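Local coordinates for protein esterase (Capnocytophaga ochracea, PDB 4W9R) that is of unknown function but has the alpha/beta-hydrolase fold of the putative esterase family and may therefore hydrolyse ester bonds, at residues I21-P26 / G109-A114; Y56-Q59 / P64-I67; I6-S11 / V104-G109; F98-L103 / K138-M143. All blocks are in the same frame, centred on the assembly; numbering follows the deposited sequence.

Contact 1 (I21-P26 / G109-A114)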
loop_
_atom_site.group_PDB
_atom_site.type_symbol
_atom_site.label_atom_id
_atom_site.label_comp_id
_atom_site.label_asym_id
_atom_site.label_seq_id
_atom_site.Cartn_x
_atom_site.Cartn_y
_atom_site.Cartn_z
ATOM N N ILE B 21 -9.391 11.889 17.228
ATOM C CA ILE B 21 -8.110 11.284 16.888
ATOM C C ILE B 21 -8.204 9.787 17.117
ATOM O O ILE B 21 -9.165 9.302 17.713
ATOM C CB ILE B 21 -6.941 11.851 17.724
ATOM C CG1 ILE B 21 -7.118 11.498 19.203
ATOM C CG2 ILE B 21 -6.807 13.354 17.527
ATOM C CD1 ILE B 21 -5.963 11.937 20.076
ATOM N N GLY B 22 -7.203 9.051 16.657
ATOM C CA GLY B 22 -7.157 7.638 16.957
ATOM C C GLY B 22 -5.726 7.174 17.067
ATOM O O GLY B 22 -4.812 7.775 16.499
ATOM N N ILE B 23 -5.540 6.077 17.792
ATOM C CA ILE B 23 -4.213 5.655 18.208
ATOM C C ILE B 23 -3.998 4.177 17.956
ATOM O O ILE B 23 -4.777 3.339 18.412
ATOM C CB ILE B 23 -3.973 5.935 19.706
ATOM C CG1 ILE B 23 -4.160 7.420 20.020
ATOM C CG2 ILE B 23 -2.582 5.474 20.116
ATOM C CD1 ILE B 23 -4.000 7.755 21.486
ATOM N N TYR B 24 -2.940 3.860 17.222
ATOM C CA TYR B 24 -2.539 2.478 17.058
ATOM C C TYR B 24 -1.375 2.160 17.983
ATOM O O TYR B 24 -0.358 2.855 17.982
ATOM C CB TYR B 24 -2.152 2.177 15.609
ATOM C CG TYR B 24 -1.436 0.854 15.465
ATOM C CD1 TYR B 24 -2.132 -0.344 15.553
ATOM C CD2 TYR B 24 -0.063 0.803 15.268
ATOM C CE1 TYR B 24 -1.481 -1.556 15.437
ATOM C CE2 TYR B 24 0.594 -0.405 15.151
ATOM C CZ TYR B 24 -0.119 -1.581 15.236
ATOM O OH TYR B 24 0.532 -2.787 15.121
ATOM N N LYS B 25 -1.530 1.101 18.768
ATOM C CA LYS B 25 -0.439 0.586 19.584
ATOM C C LYS B 25 -0.093 -0.808 19.096
ATOM O O LYS B 25 -0.971 -1.536 18.635
ATOM C CB LYS B 25 -0.817 0.551 21.065
ATOM C CG LYS B 25 -1.028 1.911 21.695
ATOM C CD LYS B 25 -1.204 1.784 23.198
ATOM C CE LYS B 25 -2.392 0.904 23.550
ATOM N NZ LYS B 25 -2.562 0.771 25.023
ATOM N N PRO B 26 1.187 -1.189 19.195
ATOM C CA PRO B 26 1.610 -2.510 18.722
ATOM C C PRO B 26 0.945 -3.648 19.490
ATOM O O PRO B 26 0.178 -3.406 20.421
ATOM C CB PRO B 26 3.121 -2.499 18.960
ATOM C CG PRO B 26 3.490 -1.050 18.946
ATOM C CD PRO B 26 2.332 -0.347 19.584
ATOM N N GLY B 109 3.561 11.969 26.663
ATOM C CA GLY B 109 3.270 11.804 28.074
ATOM C C GLY B 109 2.593 10.479 28.370
ATOM O O GLY B 109 2.835 9.869 29.410
ATOM N N LYS B 110 1.736 10.041 27.454
ATOM C CA LYS B 110 0.971 8.810 27.635
ATOM C C LYS B 110 1.762 7.552 27.269
ATOM O O LYS B 110 1.438 6.456 27.725
ATOM C CB LYS B 110 -0.313 8.871 26.803
ATOM C CG LYS B 110 -1.558 8.384 27.528
ATOM C CD LYS B 110 -2.797 8.538 26.657
ATOM C CE LYS B 110 -4.065 8.210 27.429
ATOM N NZ LYS B 110 -4.048 6.822 27.967
ATOM N N TYR B 111 2.804 7.715 26.458
ATOM C CA TYR B 111 3.550 6.573 25.932
ATOM C C TYR B 111 5.049 6.852 25.854
ATOM O O TYR B 111 5.463 8.003 25.726
ATOM C CB TYR B 111 3.035 6.188 24.540
ATOM C CG TYR B 111 1.543 5.966 24.457
ATOM C CD1 TYR B 111 0.955 4.841 25.018
ATOM C CD2 TYR B 111 0.723 6.876 23.802
ATOM C CE1 TYR B 111 -0.408 4.635 24.942
ATOM C CE2 TYR B 111 -0.642 6.676 23.719
ATOM C CZ TYR B 111 -1.201 5.553 24.289
ATOM O OH TYR B 111 -2.560 5.349 24.209
ATOM N N PRO B 112 5.869 5.792 25.921
ATOM C CA PRO B 112 7.319 5.935 25.758
ATOM C C PRO B 112 7.711 6.149 24.299
ATOM O O PRO B 112 8.095 5.202 23.613
ATOM C CB PRO B 112 7.863 4.604 26.285
ATOM C CG PRO B 112 6.751 3.638 26.074
ATOM C CD PRO B 112 5.486 4.416 26.286
ATOM N N ILE B 113 7.599 7.387 23.829
ATOM C CA ILE B 113 7.908 7.713 22.441
ATOM C C ILE B 113 9.408 7.880 22.221
ATOM O O ILE B 113 10.081 8.580 22.976
ATOM C CB ILE B 113 7.185 9.003 21.995
ATOM C CG1 ILE B 113 5.674 8.868 22.203
ATOM C CG2 ILE B 113 7.501 9.324 20.544
ATOM C CD1 ILE B 113 5.066 7.662 21.516
ATOM N N ALA B 114 9.924 7.240 21.175
ATOM C CA ALA B 114 11.340 7.328 20.838
ATOM C C ALA B 114 11.684 8.688 20.239
ATOM O O ALA B 114 10.818 9.549 20.091
ATOM C CB ALA B 114 11.724 6.214 19.873
#

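Contact 2 (Y56-Q59 / P64-I67)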
loop_
_atom_site.group_PDB
_atom_site.type_symbol
_atom_site.label_atom_id
_atom_site.label_comp_id
_atom_site.label_asym_id
_atom_site.label_seq_id
_atom_site.Cartn_x
_atom_site.Cartn_y
_atom_site.Cartn_z
ATOM N N TYR B 56 2.902 -4.555 8.428
ATOM C CA TYR B 56 3.446 -5.376 7.356
ATOM C C TYR B 56 4.970 -5.415 7.418
ATOM O O TYR B 56 5.572 -6.487 7.465
ATOM C CB TYR B 56 2.964 -4.832 6.009
ATOM C CG TYR B 56 3.570 -5.465 4.777
ATOM C CD1 TYR B 56 3.007 -6.598 4.203
ATOM C CD2 TYR B 56 4.680 -4.902 4.160
ATOM C CE1 TYR B 56 3.547 -7.164 3.064
ATOM C CE2 TYR B 56 5.228 -5.462 3.025
ATOM C CZ TYR B 56 4.658 -6.590 2.480
ATOM O OH TYR B 56 5.206 -7.144 1.348
ATOM N N TYR B 57 5.586 -4.238 7.426
ATOM C CA TYR B 57 7.038 -4.126 7.493
ATOM C C TYR B 57 7.599 -4.690 8.795
ATOM O O TYR B 57 8.704 -5.230 8.820
ATOM C CB TYR B 57 7.464 -2.666 7.333
ATOM C CG TYR B 57 7.403 -2.162 5.909
ATOM C CD1 TYR B 57 7.859 -2.946 4.857
ATOM C CD2 TYR B 57 6.887 -0.907 5.616
ATOM C CE1 TYR B 57 7.809 -2.490 3.552
ATOM C CE2 TYR B 57 6.831 -0.442 4.313
ATOM C CZ TYR B 57 7.294 -1.238 3.286
ATOM O OH TYR B 57 7.243 -0.785 1.988
ATOM N N GLU B 58 6.833 -4.566 9.874
ATOM C CA GLU B 58 7.269 -5.061 11.175
ATOM C C GLU B 58 7.316 -6.587 11.193
ATOM O O GLU B 58 8.202 -7.180 11.809
ATOM C CB GLU B 58 6.350 -4.541 12.284
ATOM C CG GLU B 58 6.880 -4.747 13.699
ATOM C CD GLU B 58 6.515 -6.104 14.273
ATOM O OE1 GLU B 58 5.547 -6.721 13.776
ATOM O OE2 GLU B 58 7.194 -6.553 15.220
ATOM N N GLN B 59 6.365 -7.220 10.513
ATOM C CA GLN B 59 6.321 -8.678 10.448
ATOM C C GLN B 59 7.511 -9.232 9.670
ATOM O O GLN B 59 7.971 -10.342 9.934
ATOM C CB GLN B 59 5.010 -9.152 9.814
ATOM C CG GLN B 59 3.780 -8.909 10.674
ATOM C CD GLN B 59 2.493 -9.327 9.988
ATOM O OE1 GLN B 59 2.516 -9.987 8.949
ATOM N NE2 GLN B 59 1.361 -8.942 10.567
ATOM N N PRO B 64 10.752 -1.393 13.212
ATOM C CA PRO B 64 10.439 -1.575 14.630
ATOM C C PRO B 64 8.953 -1.350 14.882
ATOM O O PRO B 64 8.279 -0.772 14.031
ATOM C CB PRO B 64 11.284 -0.500 15.315
ATOM C CG PRO B 64 11.385 0.581 14.293
ATOM C CD PRO B 64 11.464 -0.127 12.964
ATOM N N LYS B 65 8.447 -1.811 16.021
ATOM C CA LYS B 65 7.072 -1.520 16.400
ATOM C C LYS B 65 6.903 -0.016 16.589
ATOM O O LYS B 65 7.726 0.633 17.235
ATOM C CB LYS B 65 6.686 -2.271 17.676
ATOM C CG LYS B 65 6.601 -3.780 17.513
ATOM C CD LYS B 65 6.300 -4.456 18.843
ATOM C CE LYS B 65 6.192 -5.964 18.692
ATOM N NZ LYS B 65 5.091 -6.350 17.767
ATOM N N CYS B 66 5.840 0.537 16.017
ATOM C CA CYS B 66 5.612 1.975 16.073
ATOM C C CYS B 66 4.224 2.313 16.600
ATOM O O CYS B 66 3.309 1.493 16.548
ATOM C CB CYS B 66 5.801 2.601 14.689
ATOM S SG CYS B 66 7.497 2.553 14.075
ATOM N N ILE B 67 4.082 3.529 17.114
ATOM C CA ILE B 67 2.781 4.041 17.517
ATOM C C ILE B 67 2.305 5.057 16.488
ATOM O O ILE B 67 3.026 5.997 16.152
ATOM C CB ILE B 67 2.828 4.684 18.916
ATOM C CG1 ILE B 67 3.104 3.616 19.978
ATOM C CG2 ILE B 67 1.524 5.399 19.223
ATOM C CD1 ILE B 67 3.068 4.137 21.394
#

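Contact 3 (I6-S11 / V104-G109)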
loop_
_atom_site.group_PDB
_atom_site.type_symbol
_atom_site.label_atom_id
_atom_site.label_comp_id
_atom_site.label_asym_id
_atom_site.label_seq_id
_atom_site.Cartn_x
_atom_site.Cartn_y
_atom_site.Cartn_z
ATOM N N ILE B 6 -7.736 2.719 18.335
ATOM C CA ILE B 6 -8.660 3.203 19.352
ATOM C C ILE B 6 -8.994 4.676 19.151
ATOM O O ILE B 6 -8.115 5.537 19.190
ATOM C CB ILE B 6 -8.092 3.006 20.766
ATOM C CG1 ILE B 6 -7.684 1.547 20.973
ATOM C CG2 ILE B 6 -9.106 3.441 21.811
ATOM C CD1 ILE B 6 -8.815 0.561 20.769
ATOM N N SER B 7 -10.275 4.958 18.943
ATOM C CA SER B 7 -10.731 6.319 18.710
ATOM C C SER B 7 -11.018 7.042 20.022
ATOM O O SER B 7 -11.615 6.478 20.936
ATOM C CB SER B 7 -11.981 6.316 17.828
ATOM O OG SER B 7 -12.386 7.636 17.511
ATOM N N GLU B 8 -10.585 8.295 20.106
ATOM C CA GLU B 8 -10.862 9.128 21.268
ATOM C C GLU B 8 -10.891 10.600 20.873
ATOM O O GLU B 8 -10.411 10.975 19.805
ATOM C CB GLU B 8 -9.825 8.893 22.370
ATOM C CG GLU B 8 -8.434 9.419 22.054
ATOM C CD GLU B 8 -7.433 9.120 23.157
ATOM O OE1 GLU B 8 -7.631 8.130 23.892
ATOM O OE2 GLU B 8 -6.449 9.879 23.293
ATOM N N THR B 9 -11.472 11.430 21.731
ATOM C CA THR B 9 -11.507 12.865 21.479
ATOM C C THR B 9 -10.418 13.578 22.269
ATOM O O THR B 9 -10.182 13.276 23.439
ATOM C CB THR B 9 -12.875 13.476 21.835
ATOM O OG1 THR B 9 -13.215 13.139 23.185
ATOM C CG2 THR B 9 -13.952 12.947 20.900
ATOM N N PHE B 10 -9.749 14.518 21.615
ATOM C CA PHE B 10 -8.728 15.328 22.264
ATOM C C PHE B 10 -9.228 16.757 22.399
ATOM O O PHE B 10 -9.652 17.368 21.418
ATOM C CB PHE B 10 -7.419 15.287 21.470
ATOM C CG PHE B 10 -6.303 16.079 22.095
ATOM C CD1 PHE B 10 -6.086 17.401 21.739
ATOM C CD2 PHE B 10 -5.463 15.498 23.031
ATOM C CE1 PHE B 10 -5.059 18.130 22.311
ATOM C CE2 PHE B 10 -4.435 16.222 23.605
ATOM C CZ PHE B 10 -4.233 17.540 23.243
ATOM N N SER B 11 -9.186 17.289 23.616
ATOM C CA SER B 11 -9.611 18.662 23.840
ATOM C C SER B 11 -8.451 19.606 23.563
ATOM O O SER B 11 -7.413 19.544 24.222
ATOM C CB SER B 11 -10.127 18.848 25.268
ATOM O OG SER B 11 -11.310 18.098 25.484
ATOM N N VAL B 104 1.282 15.924 20.010
ATOM C CA VAL B 104 2.518 15.164 20.174
ATOM C C VAL B 104 3.002 15.093 21.636
ATOM O O VAL B 104 3.343 14.006 22.107
ATOM C CB VAL B 104 3.646 15.732 19.279
ATOM C CG1 VAL B 104 4.984 15.102 19.630
ATOM C CG2 VAL B 104 3.316 15.504 17.810
ATOM N N PRO B 105 3.030 16.230 22.364
ATOM C CA PRO B 105 3.430 16.101 23.773
ATOM C C PRO B 105 2.465 15.245 24.589
ATOM O O PRO B 105 2.890 14.581 25.536
ATOM C CB PRO B 105 3.424 17.550 24.275
ATOM C CG PRO B 105 3.619 18.371 23.053
ATOM C CD PRO B 105 2.863 17.644 21.982
ATOM N N TYR B 106 1.187 15.262 24.223
ATOM C CA TYR B 106 0.190 14.426 24.884
ATOM C C TYR B 106 0.515 12.949 24.710
ATOM O O TYR B 106 0.433 12.169 25.658
ATOM C CB TYR B 106 -1.207 14.724 24.342
ATOM C CG TYR B 106 -2.249 13.691 24.709
ATOM C CD1 TYR B 106 -2.794 13.648 25.985
ATOM C CD2 TYR B 106 -2.698 12.766 23.774
ATOM C CE1 TYR B 106 -3.752 12.707 26.323
ATOM C CE2 TYR B 106 -3.655 11.823 24.102
ATOM C CZ TYR B 106 -4.178 11.799 25.377
ATOM O OH TYR B 106 -5.131 10.861 25.704
ATOM N N ILE B 107 0.881 12.573 23.489
ATOM C CA ILE B 107 1.261 11.198 23.197
ATOM C C ILE B 107 2.565 10.844 23.907
ATOM O O ILE B 107 2.718 9.738 24.425
ATOM C CB ILE B 107 1.411 10.965 21.681
ATOM C CG1 ILE B 107 0.101 11.292 20.965
ATOM C CG2 ILE B 107 1.811 9.528 21.392
ATOM C CD1 ILE B 107 -1.068 10.457 21.436
ATOM N N GLN B 108 3.496 11.794 23.940
ATOM C CA GLN B 108 4.780 11.583 24.602
ATOM C C GLN B 108 4.610 11.377 26.102
ATOM O O GLN B 108 5.417 10.704 26.740
ATOM C CB GLN B 108 5.717 12.763 24.343
ATOM C CG GLN B 108 6.302 12.796 22.944
ATOM C CD GLN B 108 7.108 14.051 22.687
ATOM O OE1 GLN B 108 6.657 15.161 22.974
ATOM N NE2 GLN B 108 8.309 13.883 22.147
ATOM N N GLY B 109 3.561 11.969 26.663
ATOM C CA GLY B 109 3.270 11.804 28.074
ATOM C C GLY B 109 2.593 10.479 28.370
ATOM O O GLY B 109 2.835 9.869 29.410
#

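Contact 4 (F98-L103 / K138-M143)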
loop_
_atom_site.group_PDB
_atom_site.type_symbol
_atom_site.label_atom_id
_atom_site.label_comp_id
_atom_site.label_asym_id
_atom_site.label_seq_id
_atom_site.Cartn_x
_atom_site.Cartn_y
_atom_site.Cartn_z
ATOM N N PHE B 98 -1.343 23.000 17.022
ATOM C CA PHE B 98 -2.082 21.973 17.752
ATOM C C PHE B 98 -1.361 20.631 17.687
ATOM O O PHE B 98 -1.276 19.912 18.680
ATOM C CB PHE B 98 -3.504 21.836 17.201
ATOM C CG PHE B 98 -4.073 20.448 17.320
ATOM C CD1 PHE B 98 -4.479 19.951 18.547
ATOM C CD2 PHE B 98 -4.208 19.643 16.198
ATOM C CE1 PHE B 98 -5.000 18.674 18.657
ATOM C CE2 PHE B 98 -4.730 18.365 16.301
ATOM C CZ PHE B 98 -5.128 17.881 17.533
ATOM N N VAL B 99 -0.839 20.302 16.509
ATOM C CA VAL B 99 -0.087 19.066 16.328
ATOM C C VAL B 99 1.218 19.104 17.119
ATOM O O VAL B 99 1.527 18.182 17.872
ATOM C CB VAL B 99 0.227 18.810 14.841
ATOM C CG1 VAL B 99 1.027 17.526 14.678
ATOM C CG2 VAL B 99 -1.057 18.751 14.026
ATOM N N SER B 100 1.977 20.183 16.942
ATOM C CA SER B 100 3.275 20.340 17.593
ATOM C C SER B 100 3.198 20.483 19.109
ATOM O O SER B 100 3.840 19.735 19.844
ATOM C CB SER B 100 4.003 21.561 17.026
ATOM O OG SER B 100 4.429 21.339 15.698
ATOM N N ALA B 101 2.426 21.462 19.570
ATOM C CA ALA B 101 2.458 21.861 20.973
ATOM C C ALA B 101 1.474 21.115 21.872
ATOM O O ALA B 101 1.566 21.203 23.096
ATOM C CB ALA B 101 2.214 23.362 21.080
ATOM N N GLU B 102 0.543 20.377 21.279
ATOM C CA GLU B 102 -0.503 19.730 22.067
ATOM C C GLU B 102 -0.557 18.221 21.857
ATOM O O GLU B 102 -0.316 17.450 22.787
ATOM C CB GLU B 102 -1.867 20.345 21.749
ATOM C CG GLU B 102 -1.957 21.836 22.024
ATOM C CD GLU B 102 -3.338 22.397 21.750
ATOM O OE1 GLU B 102 -4.218 21.625 21.317
ATOM O OE2 GLU B 102 -3.546 23.608 21.972
ATOM N N LEU B 103 -0.887 17.808 20.635
ATOM C CA LEU B 103 -1.083 16.396 20.318
ATOM C C LEU B 103 0.152 15.545 20.600
ATOM O O LEU B 103 0.078 14.564 21.340
ATOM C CB LEU B 103 -1.490 16.235 18.853
ATOM C CG LEU B 103 -1.799 14.803 18.416
ATOM C CD1 LEU B 103 -2.929 14.221 19.254
ATOM C CD2 LEU B 103 -2.146 14.757 16.941
ATOM N N LYS B 138 13.335 23.410 17.726
ATOM C CA LYS B 138 13.908 22.075 17.608
ATOM C C LYS B 138 12.897 21.225 16.862
ATOM O O LYS B 138 11.697 21.343 17.110
ATOM C CB LYS B 138 14.210 21.472 18.987
ATOM C CG LYS B 138 14.640 20.010 18.957
ATOM C CD LYS B 138 14.624 19.375 20.339
ATOM C CE LYS B 138 14.999 17.900 20.264
ATOM N NZ LYS B 138 14.890 17.214 21.582
ATOM N N PRO B 139 13.372 20.377 15.936
ATOM C CA PRO B 139 12.425 19.649 15.088
ATOM C C PRO B 139 11.455 18.783 15.884
ATOM O O PRO B 139 11.868 17.985 16.728
ATOM C CB PRO B 139 13.336 18.778 14.219
ATOM C CG PRO B 139 14.618 19.528 14.160
ATOM C CD PRO B 139 14.767 20.181 15.503
ATOM N N THR B 140 10.168 18.953 15.604
ATOM C CA THR B 140 9.144 18.092 16.164
ATOM C C THR B 140 9.122 16.804 15.360
ATOM O O THR B 140 9.026 15.707 15.913
ATOM C CB THR B 140 7.757 18.759 16.142
ATOM O OG1 THR B 140 7.770 19.917 16.987
ATOM C CG2 THR B 140 6.689 17.793 16.632
ATOM N N PHE B 141 9.235 16.950 14.044
ATOM C CA PHE B 141 9.227 15.805 13.150
ATOM C C PHE B 141 10.557 15.639 12.424
ATOM O O PHE B 141 11.042 16.559 11.767
ATOM C CB PHE B 141 8.083 15.928 12.141
ATOM C CG PHE B 141 6.723 15.962 12.776
ATOM C CD1 PHE B 141 6.231 14.853 13.445
ATOM C CD2 PHE B 141 5.935 17.098 12.702
ATOM C CE1 PHE B 141 4.982 14.878 14.031
ATOM C CE2 PHE B 141 4.684 17.128 13.285
ATOM C CZ PHE B 141 4.207 16.017 13.951
ATOM N N ASN B 142 11.148 14.458 12.567
ATOM C CA ASN B 142 12.374 14.113 11.861
ATOM C C ASN B 142 12.058 13.440 10.537
ATOM O O ASN B 142 12.943 13.208 9.712
ATOM C CB ASN B 142 13.244 13.203 12.723
ATOM C CG ASN B 142 13.326 13.675 14.156
ATOM O OD1 ASN B 142 12.802 13.031 15.064
ATOM N ND2 ASN B 142 13.979 14.812 14.368
HETATM N N MSE B 143 10.780 13.127 10.348
HETATM C CA MSE B 143 10.307 12.480 9.135
HETATM C C MSE B 143 9.079 13.203 8.597
HETATM O O MSE B 143 8.071 13.335 9.290
HETATM C CB MSE B 143 9.982 11.010 9.401
HETATM C CG MSE B 143 9.546 10.235 8.167
HETATM SE SE MSE B 143 8.812 8.475 8.592
HETATM C CE MSE B 143 6.991 8.987 9.067
#

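Contact 1 (I21-P26 / G109-A114)
I23 and K25, two residues apart on the same side of the chain as strand 17-24 runs out, meet the phenol of Y111, the first residue to leave helical geometry after helix 91-110. I23 comes first. Its CG1 branch lies beside the backbone N (chi1 -58°) and runs on extended, which brings CD1 to the edge of the Y111 ring, close to its plane. There I23 CD1 is 3.9 Å from Y111 OH and 4.2 Å from Y111 CE2, a purely dispersive touch from the opposite direction. Next along the strand end, K25 crosses the tyrosine at about a right angle. Its methylene K25 CD rests 3.4 Å from Y111 CE1, and the chain bends at chi3 (-59°) just there; the lysine also makes a cation-pi contact with Y29. Within its own segment, K110 CB lies 3.7 Å above one face of the Y111 ring, and Y111 also packs on Y29 and I67. With Y111 cut back to an alanine, I23 CD1 and the aliphatic part of K25 would probably lose their shared partner, and a gap would open between the helix exit and the strand. Beyond Y111, P112 centres an inverse gamma turn that leads into strand 113-114. The arrangement joins the exit of a helix covering the sheet to the second strand of an alpha/beta-hydrolase fold.

Contact 2 (Y56-Q59 / P64-I67)
E58 and K65 form a salt bridge between the last turn of helix 43-59 and the loop that follows it, with K65 NZ standing 3.3 Å from E58 OE2. Taken as a hydrogen bond this pair is weak. The second carboxylate oxygen is farther off, so the ammonium engages one oxygen rather than straddling both. K65 also has a long, weak ion pair with E27. The glutamate arrives by a CG anti to the backbone N (chi1 -168°) and a bend at chi2, while the lysine stays extended until it turns at chi4 (-61°). Helix 43-59 links strands 35-40 and 67-71, parallel neighbours in the sheet, in a beta-alpha-beta crossover, and the ion pair spans the return from helix to strand. Dispersion adds to the charge contact: the two side chains cross obliquely, E58 CG lying 3.9 Å from K65 CG. The same methylene approaches the backbone, with E58 CG 4.2 Å from P64 C. Replacing E58 by an alanine would probably cost K65 its salt-bridge mate on the helix and leave the ammonium to the long, weak pairing with E27, freer to turn. Elsewhere on this helix turn, Y56 OH hydrogen-bonds to N218 O of the second subunit, and Y57 OH to A226 O of the same chain.

Contact 3 (I6-S11 / V104-G109)
The strand bearing E8 and F10 passes the helical turn of Y106 with no backbone contact, the nearest CA atoms, those of F10 and Y106, being 9.3 Å apart. Strand 5-12 is the outermost strand at one end of the alpha/beta-hydrolase sheet, and helix 91-110 lies against the face from which both E8 and F10 project; side chains alone bridge the gap. Two residues apart on the strand, they take hold of the tyrosine at different places. E8 grips the hydroxyl: Y106 OH donates to E8 OE2 over 2.9 Å, reaching the oxygen on its syn side but 28° out of the carboxylate plane. The glutamate comes from the opposite direction to the tyrosine, with its CG between the backbone N and carbonyl carbon (chi1 70°) and an extended chain beyond. Its OE2 therefore lies at the edge of the phenol ring, near the ring plane, and also packs against I23 of the neighbouring strand. F10 takes a face instead. The pair is T-shaped, the edge of the phenylalanine directed at the face of the tyrosine, with ring centroids 5.1 Å apart and planes at 65°. The hydrogen bond at one end and the F10 edge over one face together limit how the phenol can turn. The edge enters near the root of the tyrosine, F10 CE2 lying 3.5 Å from Y106 CG and 3.6 Å from Y106 CB.

Contact 4 (F98-L103 / K138-M143)
Apolar packing of V99 on F141, beside a loose van der Waals contact of S100 with T140, fastens the middle of helix 91-110 to the loop that leads into strand 143-149. V99 CG1 carries the closer touch, 3.6 Å from F141 CZ. The methyl meets the far end of the ring at its edge, in the ring plane, and the two side chains cross at about a right angle. V99 CG1 is anti to the backbone N (chi1 179°), which extends this branch away from the helix and toward the phenylalanine. One face of the F141 ring is covered by its own neighbour in sequence, T140 CG2 lying 3.9 Å above the ring and over its centre, and Y132 adds an edge-to-face partner. Y132 is also touched by V99 and S100, so the aromatic pair and the helix pack as one group. In the alpha/beta-hydrolase fold, helices such as this one cover the sheet. F141 reaches from the loop onto V119 of the central strand 116-122, while T140 O accepts a hydrogen bond from K117 NZ. The helix is itself irregular here: a wider pi-type turn spans 98-103, with L103 N bonded to F98 O at 2.9 Å, and E102 N only weakly bonded to the same oxygen. Closest in backbone terms are S100 and T140, their CA atoms 6.4 Å apart. T140 OG1 lies beside the S100 side chain, 3.9 Å from S100 OG, with neither C-O bond directed at the other oxygen.

In the fold
Contacts 1, 3 and 4 all use helix 91-110: contact 4 takes its middle, contact 3 the next turns and contact 1 the residue just past its end. Contacts 1 and 3, centred 8 Å apart, reach neighbouring antiparallel strands 17-24 and 5-12, joined by backbone bonds between I21 and E8 and between I23 and I6. Contact 4, centred 13 Å from contact 3, ties the helix to the loop before strand 143-149. Along the chain these three cross one another, whereas contact 2, nested in the loop closed by contact 1 and touching it through P26 and K65, closes before contact 4 opens. The helix is thus held between these antiparallel strands and the loop feeding strand 143-149.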